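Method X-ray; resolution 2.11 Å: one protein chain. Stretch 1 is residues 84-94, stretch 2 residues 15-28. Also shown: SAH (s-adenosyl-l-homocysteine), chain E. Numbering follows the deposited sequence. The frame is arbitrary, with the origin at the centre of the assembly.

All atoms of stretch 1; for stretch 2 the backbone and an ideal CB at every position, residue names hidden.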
# COMPACT_ATOMS: atom_id res chain seq x y z
N LEU A 84 2.95 -8.92 4.65
CA LEU A 84 4.32 -8.45 4.80
C LEU A 84 4.33 -6.94 5.08
O LEU A 84 3.60 -6.16 4.43
CB LEU A 84 5.12 -8.73 3.53
CG LEU A 84 5.31 -10.19 3.10
CD1 LEU A 84 6.09 -10.19 1.74
CD2 LEU A 84 5.98 -11.02 4.16
N ASP A 85 5.17 -6.52 6.01
CA ASP A 85 5.34 -5.10 6.29
C ASP A 85 6.72 -4.88 6.88
O ASP A 85 7.28 -5.76 7.56
CB ASP A 85 4.24 -4.58 7.22
CG ASP A 85 4.03 -3.07 7.08
OD1 ASP A 85 4.82 -2.29 7.68
OD2 ASP A 85 3.07 -2.67 6.35
N VAL A 86 7.26 -3.69 6.64
CA VAL A 86 8.54 -3.28 7.22
C VAL A 86 8.48 -3.02 8.72
O VAL A 86 9.50 -3.12 9.39
CB VAL A 86 9.09 -1.98 6.52
CG1 VAL A 86 8.34 -0.72 6.95
CG2 VAL A 86 10.61 -1.83 6.73
N SER A 87 7.27 -2.74 9.25
CA SER A 87 7.12 -2.30 10.62
C SER A 87 6.68 -3.40 11.56
O SER A 87 5.58 -3.96 11.40
CB SER A 87 6.08 -1.16 10.71
OG SER A 87 5.74 -0.86 12.08
N LYS A 88 7.48 -3.63 12.61
CA LYS A 88 7.12 -4.61 13.62
C LYS A 88 5.89 -4.17 14.41
O LYS A 88 5.10 -5.02 14.84
CB LYS A 88 8.30 -4.93 14.53
CG LYS A 88 8.77 -3.78 15.36
CD LYS A 88 9.88 -4.15 16.32
CE LYS A 88 10.38 -2.87 17.02
NZ LYS A 88 11.51 -3.17 17.90
N SER A 89 5.73 -2.87 14.64
CA SER A 89 4.56 -2.38 15.38
C SER A 89 3.29 -2.54 14.55
O SER A 89 2.24 -2.94 15.10
CB SER A 89 4.76 -0.92 15.86
OG SER A 89 5.79 -0.83 16.85
N ALA A 90 3.38 -2.30 13.24
CA ALA A 90 2.24 -2.59 12.35
C ALA A 90 1.80 -4.06 12.48
O ALA A 90 0.62 -4.36 12.69
CB ALA A 90 2.55 -2.25 10.89
N LEU A 91 2.77 -4.97 12.41
CA LEU A 91 2.48 -6.39 12.50
C LEU A 91 2.03 -6.79 13.88
O LEU A 91 1.29 -7.73 14.01
CB LEU A 91 3.67 -7.21 12.04
CG LEU A 91 4.09 -6.96 10.56
CD1 LEU A 91 5.28 -7.91 10.18
CD2 LEU A 91 2.91 -7.10 9.60
N GLU A 92 2.45 -6.06 14.92
CA GLU A 92 1.95 -6.30 16.25
C GLU A 92 0.45 -5.95 16.36
O GLU A 92 -0.32 -6.68 16.98
CB GLU A 92 2.79 -5.56 17.29
CG GLU A 92 2.33 -5.86 18.70
CD GLU A 92 3.20 -5.24 19.78
OE1 GLU A 92 4.40 -4.99 19.52
OE2 GLU A 92 2.67 -5.05 20.89
N ILE A 93 0.02 -4.85 15.76
CA ILE A 93 -1.42 -4.55 15.67
C ILE A 93 -2.16 -5.63 14.84
O ILE A 93 -3.18 -6.18 15.27
CB ILE A 93 -1.72 -3.15 15.07
CG1 ILE A 93 -1.02 -2.02 15.87
CG2 ILE A 93 -3.24 -2.93 15.05
CD1 ILE A 93 -0.93 -0.64 15.16
N ALA A 94 -1.63 -5.95 13.66
CA ALA A 94 -2.21 -6.96 12.78
C ALA A 94 -2.40 -8.31 13.49
O ALA A 94 -3.46 -8.92 13.40
CB ALA A 94 -1.33 -7.15 11.51
N UNK A 15 13.24 5.23 5.43
CA UNK A 15 11.87 4.80 5.25
C UNK A 15 11.43 3.78 6.33
O UNK A 15 10.34 3.93 6.91
CB UNK A 15 11.71 4.20 3.85
N UNK A 16 12.26 2.76 6.58
CA UNK A 16 11.95 1.71 7.58
C UNK A 16 11.73 2.33 8.96
O UNK A 16 10.73 2.07 9.60
CB UNK A 16 13.08 0.68 7.65
N UNK A 17 12.67 3.18 9.37
CA UNK A 17 12.60 3.86 10.65
C UNK A 17 11.38 4.77 10.81
O UNK A 17 10.71 4.79 11.85
CB UNK A 17 13.87 4.68 10.85
N UNK A 18 11.09 5.54 9.76
CA UNK A 18 9.98 6.51 9.82
C UNK A 18 8.65 5.79 10.03
O UNK A 18 7.83 6.16 10.90
CB UNK A 18 9.93 7.35 8.54
N UNK A 19 8.44 4.72 9.25
CA UNK A 19 7.22 3.94 9.33
C UNK A 19 7.05 3.20 10.65
O UNK A 19 5.95 3.11 11.18
CB UNK A 19 7.18 2.94 8.18
N UNK A 20 8.14 2.63 11.17
CA UNK A 20 8.07 2.01 12.48
C UNK A 20 7.78 3.07 13.55
O UNK A 20 7.01 2.80 14.49
CB UNK A 20 9.37 1.27 12.79
N UNK A 21 8.34 4.27 13.42
CA UNK A 21 8.04 5.32 14.40
C UNK A 21 6.53 5.67 14.36
O UNK A 21 5.86 5.75 15.41
CB UNK A 21 8.89 6.56 14.12
N UNK A 22 5.99 5.77 13.15
CA UNK A 22 4.57 6.05 13.00
C UNK A 22 3.69 4.95 13.61
O UNK A 22 2.76 5.23 14.37
CB UNK A 22 4.23 6.22 11.52
N UNK A 23 4.00 3.70 13.26
CA UNK A 23 3.19 2.58 13.72
C UNK A 23 3.34 2.35 15.19
O UNK A 23 2.37 2.04 15.87
CB UNK A 23 3.56 1.30 12.96
N UNK A 24 4.54 2.56 15.72
CA UNK A 24 4.68 2.41 17.16
C UNK A 24 3.88 3.50 17.93
O UNK A 24 3.27 3.24 18.98
CB UNK A 24 6.16 2.47 17.54
N UNK A 25 3.88 4.72 17.40
CA UNK A 25 3.08 5.78 17.99
C UNK A 25 1.60 5.42 17.92
O UNK A 25 0.85 5.62 18.89
CB UNK A 25 3.34 7.11 17.28
N UNK A 26 1.18 4.88 16.77
CA UNK A 26 -0.19 4.41 16.58
C UNK A 26 -0.57 3.30 17.56
O UNK A 26 -1.63 3.37 18.20
CB UNK A 26 -0.37 3.91 15.14
N UNK A 27 0.30 2.29 17.69
CA UNK A 27 0.13 1.18 18.63
C UNK A 27 0.03 1.65 20.07
O UNK A 27 -0.91 1.30 20.79
CB UNK A 27 1.29 0.19 18.49
N UNK A 28 1.00 2.45 20.51
CA UNK A 28 0.98 2.95 21.88
C UNK A 28 -0.24 3.80 22.22
O UNK A 28 -0.89 3.64 23.29
CB UNK A 28 2.25 3.77 22.14
N SAH E . -1.83 -1.66 2.65
CA SAH E . -2.20 -1.15 4.00
CB SAH E . -1.25 -0.05 4.53
CG SAH E . -1.02 1.22 3.69
SD SAH E . 0.04 2.43 4.51
C SAH E . -3.63 -0.63 4.03
O SAH E . -4.24 -0.54 5.13
OXT SAH E . -4.19 -0.28 3.00
C5' SAH E . 1.61 2.03 3.79
C4' SAH E . 2.27 0.78 4.45
O4' SAH E . 3.53 0.50 3.79
C3' SAH E . 2.62 0.89 5.94
O3' SAH E . 2.09 -0.19 6.70
C2' SAH E . 4.14 0.82 5.98
O2' SAH E . 4.73 0.34 7.21
C1' SAH E . 4.45 -0.01 4.75
N9 SAH E . 5.83 0.14 4.27
C8 SAH E . 6.51 1.32 4.17
N7 SAH E . 7.73 1.11 3.67
C5 SAH E . 7.84 -0.24 3.45
C6 SAH E . 8.91 -1.12 2.99
N6 SAH E . 10.08 -0.51 2.67
N1 SAH E . 8.72 -2.44 2.92
C2 SAH E . 7.51 -2.98 3.29
N3 SAH E . 6.51 -2.22 3.74
C4 SAH E . 6.62 -0.88 3.86

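Stretch 2 is helical throughout, so positions facing stretch 1 recur every three or four residues; its axis passes 7.9 Å from that of helix 88-94, at 37°.

At 15 the ideal CB has nothing of stretch 1 within 5.5 Å, but the adenine of SAH is near; an apolar residue suits. It is Val 15, with CG1 3.5 Å from SAH N7.

At 16 CA-to-CB points sideways and the ideal CB already lies 3.6 Å from Val 86 CG2. A small apolar residue fits most simply, and Ala 16 packs its methyl there. Positions 17 and 18 meet nothing of stretch 1; they hold Asp 17 and Ala 18.

Position 19 points toward stretch 1, its ideal CB 4.0 Å from Val 86 CG1, with SAH beyond. A large flat residue could serve both. Trp 19 keeps CB against Val 86 while its ring leads away, SAH C8 over one face, 3.4 Å from Trp 19 CD1.

At 20 the CB points sideways, yet stretch 1 offers the start of a helix with two serine hydroxyls and a backbone NH. An acceptor of some reach is wanted: Glu or Gln; Asp would be too short to reach both serines. Glu 20, with chi1 t and chi2 p, swings its carboxylate inward. OE1 accepts from Ser 87 OG at 2.6 Å and from Ser 89 N at 2.9 Å; OE2 takes a very short bond from Ser 89 OG, 2.5 Å. Ser 87 OG in turn caps its helix by accepting from Ala 90 N.

Positions 21 and 22, out of contact, are Gln 21 and Tyr 22.

At 23 the ideal CB sits tightly, 3.2 Å from Ser 87 OG, facing Ala 90 and Ile 93, with the SAH ribose beyond. A flat ring bearing a donor suits. Trp 23 lays its five-membered ring under Ala 90 CB, 3.4 Å from the centroid, and NE1 donates to SAH O3' at 3.0 Å. Asp 85 OD2 accepts from that same SAH O3' at 2.7 Å, so both stretches grip the ribose.

Position 24 lies sideways, its ideal CB 3.4 Å from Ser 89 OG; a short polar residue suits. Asn 24 ND2 donates to Ser 89 OG at 2.9 Å and forms one wall of the hole that holds that serine, with Glu 20, Trp 23 and position 27.

Position 25 points away: Lys 25. At 26, sideways, Thr 26 only brushes Ile 93.

Position 27 points toward Ser 89 and Ile 93, inviting a branched aliphatic or Met. Leu 27 CD1 meets Ile 93 CG1 at 3.9 Å. Position 28, out of reach, is Val 28.

Stretch 2 (15-28) VADAWEQYWNKTLV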
# COMPACT_ATOMS: atom_id res chain seq x y z
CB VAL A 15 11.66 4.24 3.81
CG1 VAL A 15 10.27 3.52 3.66
CG2 VAL A 15 11.86 5.37 2.76
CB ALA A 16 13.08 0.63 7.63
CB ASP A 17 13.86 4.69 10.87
CG ASP A 17 15.11 3.85 11.15
OD1 ASP A 17 15.01 2.60 11.32
OD2 ASP A 17 16.19 4.45 11.22
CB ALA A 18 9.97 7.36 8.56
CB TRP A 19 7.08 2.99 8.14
CG TRP A 19 6.56 3.69 6.92
CD1 TRP A 19 7.29 4.17 5.86
CD2 TRP A 19 5.21 4.08 6.69
NE1 TRP A 19 6.45 4.81 4.97
CE2 TRP A 19 5.17 4.75 5.45
CE3 TRP A 19 4.02 3.92 7.41
CZ2 TRP A 19 3.99 5.23 4.89
CZ3 TRP A 19 2.85 4.40 6.86
CH2 TRP A 19 2.84 5.06 5.62
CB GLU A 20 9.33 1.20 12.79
CG GLU A 20 9.45 0.70 14.26
CD GLU A 20 8.25 -0.16 14.72
OE1 GLU A 20 7.58 -0.80 13.86
OE2 GLU A 20 8.03 -0.24 15.94
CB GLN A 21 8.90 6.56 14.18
CG GLN A 21 8.85 7.52 15.39
CD GLN A 21 9.51 8.89 15.14
OE1 GLN A 21 9.24 9.57 14.11
NE2 GLN A 21 10.36 9.31 16.07
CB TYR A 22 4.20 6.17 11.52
CG TYR A 22 2.70 6.19 11.31
CD1 TYR A 22 1.94 7.36 11.56
CD2 TYR A 22 2.03 5.05 10.89
CE1 TYR A 22 0.58 7.39 11.38
CE2 TYR A 22 0.64 5.07 10.71
CZ TYR A 22 -0.08 6.23 10.95
OH TYR A 22 -1.43 6.24 10.76
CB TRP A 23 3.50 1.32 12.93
CG TRP A 23 2.81 1.22 11.61
CD1 TRP A 23 3.40 1.15 10.37
CD2 TRP A 23 1.39 1.16 11.37
NE1 TRP A 23 2.45 1.03 9.40
CE2 TRP A 23 1.20 1.04 9.99
CE3 TRP A 23 0.26 1.18 12.21
CZ2 TRP A 23 -0.06 0.92 9.41
CZ3 TRP A 23 -1.01 1.09 11.63
CH2 TRP A 23 -1.16 0.95 10.25
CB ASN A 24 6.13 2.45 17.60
CG ASN A 24 6.30 1.94 19.04
OD1 ASN A 24 6.59 2.71 19.93
ND2 ASN A 24 6.05 0.66 19.27
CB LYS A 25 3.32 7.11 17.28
CG LYS A 25 2.36 8.17 17.75
CD LYS A 25 2.25 9.32 16.86
CE LYS A 25 1.56 9.04 15.57
NZ LYS A 25 2.05 10.19 14.71
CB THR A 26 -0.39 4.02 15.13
OG1 THR A 26 -0.06 5.16 14.33
CG2 THR A 26 -1.81 3.53 14.86
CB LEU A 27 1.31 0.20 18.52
CG LEU A 27 1.46 -0.97 19.54
CD1 LEU A 27 0.25 -1.91 19.53
CD2 LEU A 27 2.75 -1.74 19.27
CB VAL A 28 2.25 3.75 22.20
CG1 VAL A 28 2.13 4.44 23.61
CG2 VAL A 28 3.50 2.83 22.16
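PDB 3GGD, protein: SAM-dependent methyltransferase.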